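Local coordinates for copper-containing nitrite reductase (PDB 6THE), which reduces nitrite to nitric oxide, probably by passing electrons from a cupredoxin-type copper to a second copper where nitrite is bound, at residues E163-I168 with A176-E181; E234-V239 with A264-K269; F268-P273 with L294-P299. One frame throughout, in Å; residues are numbered along the deposited sequence.

Contacts 2 and 3 are mainly buried and adjoin one another, sharing Phe268 and Lys269 at the end of strand 263-269; their centres lie about 14 Å apart and both touch the second subunit. Contact 1, whose centre is about 34 Å from that of contact 2, is partly buried and lies across the chain's centre from it, beside bound pentane-1,5-diol. All three reach the sheet that holds strands 155-164, 236-241 and 263-269. Their chemistry follows their place. Contact 1 joins loops by a few backbone bonds and an aspartate, contact 2 pairs neighbouring strands through a bulge, and contact 3, between two sheets, has apolar side chains and no hydrogen bond.

Contact 1. Residues E163-I168 with A176-E181; sequences EIYSDI and AEFSVE
Two backbone bonds tie Tyr165 and Asp167 to the facing chain: Ser179 N donates to Tyr165 O (2.7 Å) and Asp167 N to Glu177 O (3.1 Å). A third bond uses a side chain. Glu177 N reaches Asp167 OD1 at 3.3 Å, almost straight (171°) but from above the carboxylate plane. Asp167 CG stands between its own backbone N and carbonyl carbon (chi1 58°), which sets CG beside the Glu177 backbone. Ser166 and Phe178, between these bonds, form an isolated beta bridge. It joins the exit of strand 155-164, in the second cupredoxin domain, to the loop after strand 174-176, which pairs with strand 46-53 in the first; Ser179 then occupies the N-cap position of helix 180-185, its OG bonded to Glu181 OE2.

The charges are alike where Asp167 OD2 lies 3.9 Å from Glu177 OE2, the two carboxylates nearly parallel, and the closeness may raise the pKa of one of them. Glu177 OE1 is hydrogen-bonded to a pentane-1,5-diol.

Among apolar contacts, Ala176 CB meets both Ser166 CB and Ile168 CD1 at 3.8 Å. Phe178 CE1 approaches Tyr165 CB at 4.2 Å, and its ring also touches Ala135 of helix 130-135, which carries the copper ligand His133.

Contact 2. Residues E234-V239 with A264-K269; sequences EIFDKV and AIAEFK
Glu267 O is gripped by two successive amides of the facing chain, Asp237 N at 2.7 Å and Lys238 N at 3.3 Å. The first donor lies in the carbonyl plane and the second stands 36° above it. Two residues facing one make a classic beta bulge, set where strand 236-241 turns a corner beside strand 263-269 in the second cupredoxin domain. Lys238 with Glu267 is the hydrogen-bonded antiparallel pair that belongs to the bulge, closed by Glu267 N to Lys238 O at 2.9 Å, and Val239 with Ala266, non-hydrogen-bonded, is the first pair past it.

Asp237, the first residue of the bulge, turns its carboxylate to the strand backbone, where OD2 takes a weak bond from Lys269 N. Glu267 and Lys238 cross at a slant on the same face, Lys238 CD 3.9 Å from Glu267 OE1, yet the carboxylate is claimed elsewhere, its OE2 forming a salt bridge with Arg215. Lys269 likewise leads away, and its NZ bonds Gly211 O.

Phe236, Ala266 and Phe268 form the apolar part. Ala266 CB makes a CH-pi contact over a face of the Phe236 ring, 4.0 Å from its centroid. Phe268 CD1 meets the edge of that ring in its plane, 3.7 Å from Phe236 CD1. The two phenyls point the same way, the planes 56° apart. At the subunit interface Ile235 packs on the copper ligand His89 of the second subunit. Glu234 crosses the Phe268 side chain at about a right angle, and a bend at chi2 (-66°) turns its CD back toward the Phe268 ring; Glu234 CG lies 3.8 Å and Glu234 OE1 3.6 Å from Phe268 CD2.

Contact 3. Residues F268-P273 with L294-P299; sequences FKVEVP and LHVQGP
Leu294 opens the contact by reaching tip to tip toward Phe268, its CD2 4.1 Å from Phe268 CE2 and at the edge of the ring, near its plane. Two residues on, Val296 slides past Val270 in the opposite direction. Val296 CG1, anti to the backbone N (chi1 176°), comes 3.5 Å from Val270 CG1 and 3.7 Å from Val272 O, while Val296 CG2 also faces Val270 CG1. The side chain of Val272 itself packs on Ile92 of the second subunit. Val296 O lies 3.6 Å from Pro273 CA, where the two backbones draw nearest.

Gly298 offers only backbone: its O sits 3.6 Å from Pro273 CB. Its phi of 155° is a backbone conformation open essentially to glycine. Pro299 ends the contact with its O 3.4 Å from Pro273 CD and close to CG of the same ring.

Segment 268-273 is the link by which the chain leaves strand 263-269 for strand 274-280, crossing between two sheets of the cupredoxin sandwich, and strand 292-297 runs between strands 206-209 and 274-280.

Contact 1. Residues E163-I168 with A176-E181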
loop_
_atom_site.group_PDB
_atom_site.type_symbol
_atom_site.label_atom_id
_atom_site.label_comp_id
_atom_site.label_asym_id
_atom_site.label_seq_id
_atom_site.Cartn_x
_atom_site.Cartn_y
_atom_site.Cartn_z
ATOM N N GLU A 163 -8.490 -7.666 12.282
ATOM C CA GLU A 163 -7.414 -7.971 13.212
ATOM C C GLU A 163 -8.007 -8.200 14.599
ATOM O O GLU A 163 -8.933 -7.500 15.005
ATOM C CB GLU A 163 -6.398 -6.826 13.240
ATOM C CG GLU A 163 -5.715 -6.578 11.906
ATOM C CD GLU A 163 -5.331 -5.134 11.627
ATOM O OE1 GLU A 163 -5.030 -4.402 12.591
ATOM O OE2 GLU A 163 -5.345 -4.740 10.444
ATOM N N ILE A 164 -7.461 -9.191 15.312
ATOM C CA ILE A 164 -7.889 -9.513 16.664
ATOM C C ILE A 164 -6.719 -9.270 17.615
ATOM O O ILE A 164 -5.669 -9.900 17.491
ATOM C CB ILE A 164 -8.431 -10.958 16.751
ATOM C CG1 ILE A 164 -9.656 -11.179 15.853
ATOM C CG2 ILE A 164 -8.694 -11.367 18.194
ATOM C CD1 ILE A 164 -10.904 -10.428 16.278
ATOM N N TYR A 165 -6.923 -8.342 18.558
ATOM C CA TYR A 165 -5.901 -7.951 19.514
ATOM C C TYR A 165 -6.208 -8.583 20.870
ATOM O O TYR A 165 -6.557 -7.888 21.823
ATOM C CB TYR A 165 -5.797 -6.424 19.589
ATOM C CG TYR A 165 -5.289 -5.762 18.333
ATOM C CD1 TYR A 165 -6.158 -5.362 17.330
ATOM C CD2 TYR A 165 -3.934 -5.534 18.146
ATOM C CE1 TYR A 165 -5.696 -4.754 16.172
ATOM C CE2 TYR A 165 -3.456 -4.925 16.997
ATOM C CZ TYR A 165 -4.339 -4.534 16.006
ATOM O OH TYR A 165 -3.872 -3.936 14.872
ATOM N N SER A 166 -6.071 -9.912 20.932
ATOM C CA SER A 166 -6.325 -10.674 22.144
ATOM C C SER A 166 -5.174 -10.487 23.131
ATOM O O SER A 166 -4.023 -10.333 22.725
ATOM C CB SER A 166 -6.557 -12.132 21.831
ATOM O OG SER A 166 -5.467 -12.674 21.099
ATOM N N ASP A 167 -5.511 -10.503 24.426
ATOM C CA ASP A 167 -4.537 -10.354 25.496
ATOM C C ASP A 167 -3.667 -11.607 25.573
ATOM O O ASP A 167 -2.448 -11.511 25.710
ATOM C CB ASP A 167 -5.208 -10.006 26.829
ATOM C CG ASP A 167 -6.232 -11.023 27.309
ATOM O OD1 ASP A 167 -6.772 -11.768 26.463
ATOM O OD2 ASP A 167 -6.488 -11.060 28.530
ATOM N N ILE A 168 -4.314 -12.775 25.474
ATOM C CA ILE A 168 -3.636 -14.061 25.477
ATOM C C ILE A 168 -2.982 -14.281 24.113
ATOM O O ILE A 168 -3.506 -13.829 23.097
ATOM C CB ILE A 168 -4.603 -15.204 25.857
ATOM C CG1 ILE A 168 -5.926 -15.131 25.086
ATOM C CG2 ILE A 168 -4.824 -15.238 27.364
ATOM C CD1 ILE A 168 -6.804 -16.355 25.235
ATOM N N ALA A 176 -10.759 -14.649 25.624
ATOM C CA ALA A 176 -9.867 -13.590 25.180
ATOM C C ALA A 176 -10.596 -12.249 25.208
ATOM O O ALA A 176 -11.759 -12.158 24.820
ATOM C CB ALA A 176 -9.338 -13.903 23.802
ATOM N N GLU A 177 -9.885 -11.217 25.676
ATOM C CA GLU A 177 -10.398 -9.856 25.703
ATOM C C GLU A 177 -9.481 -8.961 24.871
ATOM O O GLU A 177 -8.369 -9.355 24.525
ATOM C CB GLU A 177 -10.534 -9.364 27.148
ATOM C CG GLU A 177 -9.205 -9.173 27.859
ATOM C CD GLU A 177 -9.284 -9.037 29.370
ATOM O OE1 GLU A 177 -10.006 -9.838 30.001
ATOM O OE2 GLU A 177 -8.617 -8.134 29.916
ATOM N N PHE A 178 -9.971 -7.755 24.560
ATOM C CA PHE A 178 -9.236 -6.780 23.771
ATOM C C PHE A 178 -8.039 -6.266 24.566
ATOM O O PHE A 178 -8.139 -6.041 25.771
ATOM C CB PHE A 178 -10.168 -5.639 23.350
ATOM C CG PHE A 178 -9.505 -4.509 22.604
ATOM C CD1 PHE A 178 -9.302 -4.584 21.234
ATOM C CD2 PHE A 178 -9.095 -3.363 23.270
ATOM C CE1 PHE A 178 -8.695 -3.542 20.548
ATOM C CE2 PHE A 178 -8.486 -2.322 22.584
ATOM C CZ PHE A 178 -8.291 -2.413 21.226
ATOM N N SER A 179 -6.910 -6.090 23.870
ATOM C CA SER A 179 -5.706 -5.526 24.458
ATOM C C SER A 179 -5.387 -4.190 23.794
ATOM O O SER A 179 -5.128 -4.134 22.592
ATOM C CB SER A 179 -4.548 -6.489 24.358
ATOM O OG SER A 179 -3.399 -5.966 25.008
ATOM N N VAL A 180 -5.415 -3.120 24.599
ATOM C CA VAL A 180 -5.196 -1.762 24.125
ATOM C C VAL A 180 -3.709 -1.556 23.837
ATOM O O VAL A 180 -3.344 -0.715 23.019
ATOM C CB VAL A 180 -5.758 -0.719 25.115
ATOM C CG1 VAL A 180 -4.999 -0.686 26.435
ATOM C CG2 VAL A 180 -5.846 0.673 24.507
ATOM N N GLU A 181 -2.865 -2.350 24.510
ATOM C CA GLU A 181 -1.419 -2.272 24.372
ATOM C C GLU A 181 -1.009 -2.767 22.987
ATOM O O GLU A 181 -0.199 -2.129 22.316
ATOM C CB GLU A 181 -0.728 -3.081 25.474
ATOM C CG GLU A 181 -0.917 -2.510 26.872
ATOM C CD GLU A 181 -2.234 -2.824 27.565
ATOM O OE1 GLU A 181 -2.444 -2.312 28.684
ATOM O OE2 GLU A 181 -3.048 -3.580 26.993
#

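Contact 2. Residues E234-V239 with A264-K269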
loop_
_atom_site.group_PDB
_atom_site.type_symbol
_atom_site.label_atom_id
_atom_site.label_comp_id
_atom_site.label_asym_id
_atom_site.label_seq_id
_atom_site.Cartn_x
_atom_site.Cartn_y
_atom_site.Cartn_z
ATOM N N GLU A 234 -5.501 -18.063 -9.336
ATOM C CA GLU A 234 -6.377 -17.250 -10.163
ATOM C C GLU A 234 -5.741 -15.890 -10.440
ATOM O O GLU A 234 -4.936 -15.396 -9.652
ATOM C CB GLU A 234 -7.746 -17.087 -9.498
ATOM C CG GLU A 234 -8.687 -18.256 -9.741
ATOM C CD GLU A 234 -9.146 -18.456 -11.178
ATOM O OE1 GLU A 234 -9.207 -17.461 -11.931
ATOM O OE2 GLU A 234 -9.443 -19.611 -11.543
ATOM N N ILE A 235 -6.118 -15.309 -11.587
ATOM C CA ILE A 235 -5.794 -13.936 -11.938
ATOM C C ILE A 235 -7.108 -13.166 -12.045
ATOM O O ILE A 235 -8.061 -13.647 -12.655
ATOM C CB ILE A 235 -4.989 -13.869 -13.254
ATOM C CG1 ILE A 235 -3.805 -14.841 -13.258
ATOM C CG2 ILE A 235 -4.547 -12.442 -13.548
ATOM C CD1 ILE A 235 -3.197 -15.077 -14.623
ATOM N N PHE A 236 -7.142 -11.973 -11.441
ATOM C CA PHE A 236 -8.325 -11.127 -11.476
ATOM C C PHE A 236 -8.481 -10.527 -12.871
ATOM O O PHE A 236 -7.575 -9.863 -13.368
ATOM C CB PHE A 236 -8.243 -10.030 -10.410
ATOM C CG PHE A 236 -8.035 -10.507 -8.995
ATOM C CD1 PHE A 236 -8.916 -11.403 -8.403
ATOM C CD2 PHE A 236 -6.964 -10.045 -8.242
ATOM C CE1 PHE A 236 -8.724 -11.833 -7.099
ATOM C CE2 PHE A 236 -6.772 -10.476 -6.938
ATOM C CZ PHE A 236 -7.653 -11.369 -6.368
ATOM N N ASP A 237 -9.642 -10.782 -13.486
ATOM C CA ASP A 237 -9.965 -10.267 -14.808
ATOM C C ASP A 237 -10.193 -8.761 -14.725
ATOM O O ASP A 237 -9.694 -8.011 -15.561
ATOM C CB ASP A 237 -11.175 -10.987 -15.412
ATOM C CG ASP A 237 -10.968 -12.475 -15.643
ATOM O OD1 ASP A 237 -9.800 -12.898 -15.775
ATOM O OD2 ASP A 237 -11.980 -13.203 -15.694
ATOM N N LYS A 238 -10.956 -8.337 -13.709
ATOM C CA LYS A 238 -11.275 -6.934 -13.493
ATOM C C LYS A 238 -11.208 -6.618 -12.001
ATOM O O LYS A 238 -11.720 -7.376 -11.177
ATOM C CB LYS A 238 -12.652 -6.596 -14.075
ATOM C CG LYS A 238 -12.696 -6.448 -15.591
ATOM C CD LYS A 238 -14.091 -6.532 -16.171
ATOM C CE LYS A 238 -14.093 -6.619 -17.683
ATOM N NZ LYS A 238 -15.455 -6.855 -18.218
ATOM N N VAL A 239 -10.565 -5.491 -11.673
ATOM C CA VAL A 239 -10.437 -5.025 -10.300
ATOM C C VAL A 239 -10.852 -3.557 -10.238
ATOM O O VAL A 239 -10.295 -2.719 -10.946
ATOM C CB VAL A 239 -9.010 -5.231 -9.750
ATOM C CG1 VAL A 239 -8.797 -4.511 -8.426
ATOM C CG2 VAL A 239 -8.654 -6.703 -9.613
ATOM N N ALA A 264 -12.216 -3.413 -2.656
ATOM C CA ALA A 264 -11.834 -3.886 -3.977
ATOM C C ALA A 264 -12.910 -4.835 -4.498
ATOM O O ALA A 264 -13.360 -5.726 -3.779
ATOM C CB ALA A 264 -10.486 -4.565 -3.928
ATOM N N ILE A 265 -13.323 -4.618 -5.751
ATOM C CA ILE A 265 -14.217 -5.535 -6.439
ATOM C C ILE A 265 -13.382 -6.365 -7.410
ATOM O O ILE A 265 -12.976 -5.880 -8.465
ATOM C CB ILE A 265 -15.375 -4.785 -7.131
ATOM C CG1 ILE A 265 -16.222 -3.998 -6.126
ATOM C CG2 ILE A 265 -16.228 -5.742 -7.954
ATOM C CD1 ILE A 265 -17.107 -2.942 -6.751
ATOM N N ALA A 266 -13.119 -7.616 -7.018
ATOM C CA ALA A 266 -12.299 -8.528 -7.797
ATOM C C ALA A 266 -13.196 -9.519 -8.533
ATOM O O ALA A 266 -13.992 -10.223 -7.912
ATOM C CB ALA A 266 -11.316 -9.228 -6.892
ATOM N N GLU A 267 -13.058 -9.547 -9.863
ATOM C CA GLU A 267 -13.793 -10.463 -10.720
ATOM C C GLU A 267 -12.802 -11.371 -11.439
ATOM O O GLU A 267 -11.727 -10.923 -11.837
ATOM C CB GLU A 267 -14.625 -9.691 -11.748
ATOM C CG GLU A 267 -15.706 -8.817 -11.137
ATOM C CD GLU A 267 -16.424 -7.899 -12.113
ATOM O OE1 GLU A 267 -16.277 -8.099 -13.337
ATOM O OE2 GLU A 267 -17.128 -6.981 -11.647
ATOM N N PHE A 268 -13.178 -12.645 -11.602
ATOM C CA PHE A 268 -12.351 -13.613 -12.308
ATOM C C PHE A 268 -13.201 -14.777 -12.812
ATOM O O PHE A 268 -14.252 -15.083 -12.249
ATOM C CB PHE A 268 -11.181 -14.085 -11.437
ATOM C CG PHE A 268 -11.557 -14.638 -10.085
ATOM C CD1 PHE A 268 -11.689 -13.800 -8.986
ATOM C CD2 PHE A 268 -11.763 -15.998 -9.904
ATOM C CE1 PHE A 268 -12.029 -14.309 -7.742
ATOM C CE2 PHE A 268 -12.103 -16.506 -8.658
ATOM C CZ PHE A 268 -12.235 -15.660 -7.580
ATOM N N LYS A 269 -12.719 -15.411 -13.888
ATOM C CA LYS A 269 -13.324 -16.598 -14.466
ATOM C C LYS A 269 -12.534 -17.819 -13.998
ATOM O O LYS A 269 -11.308 -17.841 -14.094
ATOM C CB LYS A 269 -13.317 -16.482 -15.993
ATOM C CG LYS A 269 -13.798 -17.704 -16.768
ATOM C CD LYS A 269 -15.273 -17.675 -17.109
ATOM C CE LYS A 269 -15.639 -18.649 -18.209
ATOM N NZ LYS A 269 -17.086 -18.600 -18.527
#

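Contact 3. Residues F268-P273 with L294-P299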
loop_
_atom_site.group_PDB
_atom_site.type_symbol
_atom_site.label_atom_id
_atom_site.label_comp_id
_atom_site.label_asym_id
_atom_site.label_seq_id
_atom_site.Cartn_x
_atom_site.Cartn_y
_atom_site.Cartn_z
ATOM N N PHE A 268 -13.178 -12.645 -11.602
ATOM C CA PHE A 268 -12.351 -13.613 -12.308
ATOM C C PHE A 268 -13.201 -14.777 -12.812
ATOM O O PHE A 268 -14.252 -15.083 -12.249
ATOM C CB PHE A 268 -11.181 -14.085 -11.437
ATOM C CG PHE A 268 -11.557 -14.638 -10.085
ATOM C CD1 PHE A 268 -11.689 -13.800 -8.986
ATOM C CD2 PHE A 268 -11.763 -15.998 -9.904
ATOM C CE1 PHE A 268 -12.029 -14.309 -7.742
ATOM C CE2 PHE A 268 -12.103 -16.506 -8.658
ATOM C CZ PHE A 268 -12.235 -15.660 -7.580
ATOM N N LYS A 269 -12.719 -15.411 -13.888
ATOM C CA LYS A 269 -13.324 -16.598 -14.466
ATOM C C LYS A 269 -12.534 -17.819 -13.998
ATOM O O LYS A 269 -11.308 -17.841 -14.094
ATOM C CB LYS A 269 -13.317 -16.482 -15.993
ATOM C CG LYS A 269 -13.798 -17.704 -16.768
ATOM C CD LYS A 269 -15.273 -17.675 -17.109
ATOM C CE LYS A 269 -15.639 -18.649 -18.209
ATOM N NZ LYS A 269 -17.086 -18.600 -18.527
ATOM N N VAL A 270 -13.252 -18.825 -13.485
ATOM C CA VAL A 270 -12.629 -20.056 -13.028
ATOM C C VAL A 270 -12.695 -21.080 -14.159
ATOM O O VAL A 270 -13.769 -21.352 -14.692
ATOM C CB VAL A 270 -13.270 -20.581 -11.728
ATOM C CG1 VAL A 270 -12.518 -21.786 -11.183
ATOM C CG2 VAL A 270 -13.367 -19.497 -10.663
ATOM N N GLU A 271 -11.532 -21.641 -14.510
ATOM C CA GLU A 271 -11.391 -22.450 -15.711
ATOM C C GLU A 271 -11.002 -23.883 -15.353
ATOM O O GLU A 271 -11.262 -24.803 -16.126
ATOM C CB GLU A 271 -10.346 -21.835 -16.646
ATOM C CG GLU A 271 -10.681 -20.425 -17.108
ATOM C CD GLU A 271 -11.682 -20.306 -18.247
ATOM O OE1 GLU A 271 -12.427 -21.276 -18.496
ATOM O OE2 GLU A 271 -11.713 -19.236 -18.889
ATOM N N VAL A 272 -10.375 -24.058 -14.183
ATOM C CA VAL A 272 -9.785 -25.332 -13.800
ATOM C C VAL A 272 -10.344 -25.759 -12.442
ATOM O O VAL A 272 -10.410 -24.948 -11.519
ATOM C CB VAL A 272 -8.245 -25.251 -13.797
ATOM C CG1 VAL A 272 -7.595 -26.446 -13.117
ATOM C CG2 VAL A 272 -7.682 -25.070 -15.200
ATOM N N PRO A 273 -10.765 -27.037 -12.280
ATOM C CA PRO A 273 -11.257 -27.534 -10.992
ATOM C C PRO A 273 -10.137 -27.730 -9.974
ATOM O O PRO A 273 -8.985 -27.944 -10.346
ATOM C CB PRO A 273 -11.878 -28.892 -11.352
ATOM C CG PRO A 273 -11.101 -29.344 -12.570
ATOM C CD PRO A 273 -10.801 -28.069 -13.329
ATOM N N LEU A 294 -11.585 -21.811 -1.590
ATOM C CA LEU A 294 -12.554 -21.807 -2.675
ATOM C C LEU A 294 -12.495 -23.155 -3.390
ATOM O O LEU A 294 -11.546 -23.435 -4.123
ATOM C CB LEU A 294 -12.241 -20.638 -3.619
ATOM C CG LEU A 294 -12.982 -20.617 -4.958
ATOM C CD1 LEU A 294 -14.475 -20.392 -4.768
ATOM C CD2 LEU A 294 -12.402 -19.554 -5.879
ATOM N N HIS A 295 -13.512 -23.990 -3.142
ATOM C CA HIS A 295 -13.627 -25.299 -3.764
ATOM C C HIS A 295 -14.286 -25.158 -5.133
ATOM O O HIS A 295 -15.378 -24.602 -5.245
ATOM C CB HIS A 295 -14.413 -26.264 -2.862
ATOM C CG HIS A 295 -13.656 -26.753 -1.673
ATOM N ND1 HIS A 295 -12.530 -27.545 -1.786
ATOM C CD2 HIS A 295 -13.871 -26.587 -0.350
ATOM C CE1 HIS A 295 -12.074 -27.835 -0.584
ATOM N NE2 HIS A 295 -12.882 -27.260 0.315
ATOM N N VAL A 296 -13.606 -25.670 -6.165
ATOM C CA VAL A 296 -14.126 -25.642 -7.524
ATOM C C VAL A 296 -14.294 -27.079 -8.013
ATOM O O VAL A 296 -13.322 -27.825 -8.115
ATOM C CB VAL A 296 -13.231 -24.810 -8.466
ATOM C CG1 VAL A 296 -13.726 -24.864 -9.904
ATOM C CG2 VAL A 296 -13.112 -23.368 -7.999
ATOM N N GLN A 297 -15.546 -27.443 -8.313
ATOM C CA GLN A 297 -15.896 -28.789 -8.736
ATOM C C GLN A 297 -16.328 -28.768 -10.200
ATOM O O GLN A 297 -17.028 -27.854 -10.632
ATOM C CB GLN A 297 -17.001 -29.357 -7.841
ATOM C CG GLN A 297 -16.569 -29.575 -6.396
ATOM C CD GLN A 297 -17.709 -29.961 -5.483
ATOM O OE1 GLN A 297 -18.687 -30.579 -5.897
ATOM N NE2 GLN A 297 -17.584 -29.598 -4.216
ATOM N N GLY A 298 -15.898 -29.790 -10.950
ATOM C CA GLY A 298 -16.255 -29.933 -12.352
ATOM C C GLY A 298 -15.222 -30.742 -13.134
ATOM O O GLY A 298 -14.312 -31.323 -12.547
ATOM N N PRO A 299 -15.338 -30.804 -14.483
ATOM C CA PRO A 299 -14.395 -31.561 -15.309
ATOM C C PRO A 299 -13.063 -30.835 -15.484
ATOM O O PRO A 299 -12.997 -29.611 -15.372
ATOM C CB PRO A 299 -15.126 -31.672 -16.656
ATOM C CG PRO A 299 -15.987 -30.427 -16.716
ATOM C CD PRO A 299 -16.389 -30.152 -15.281
#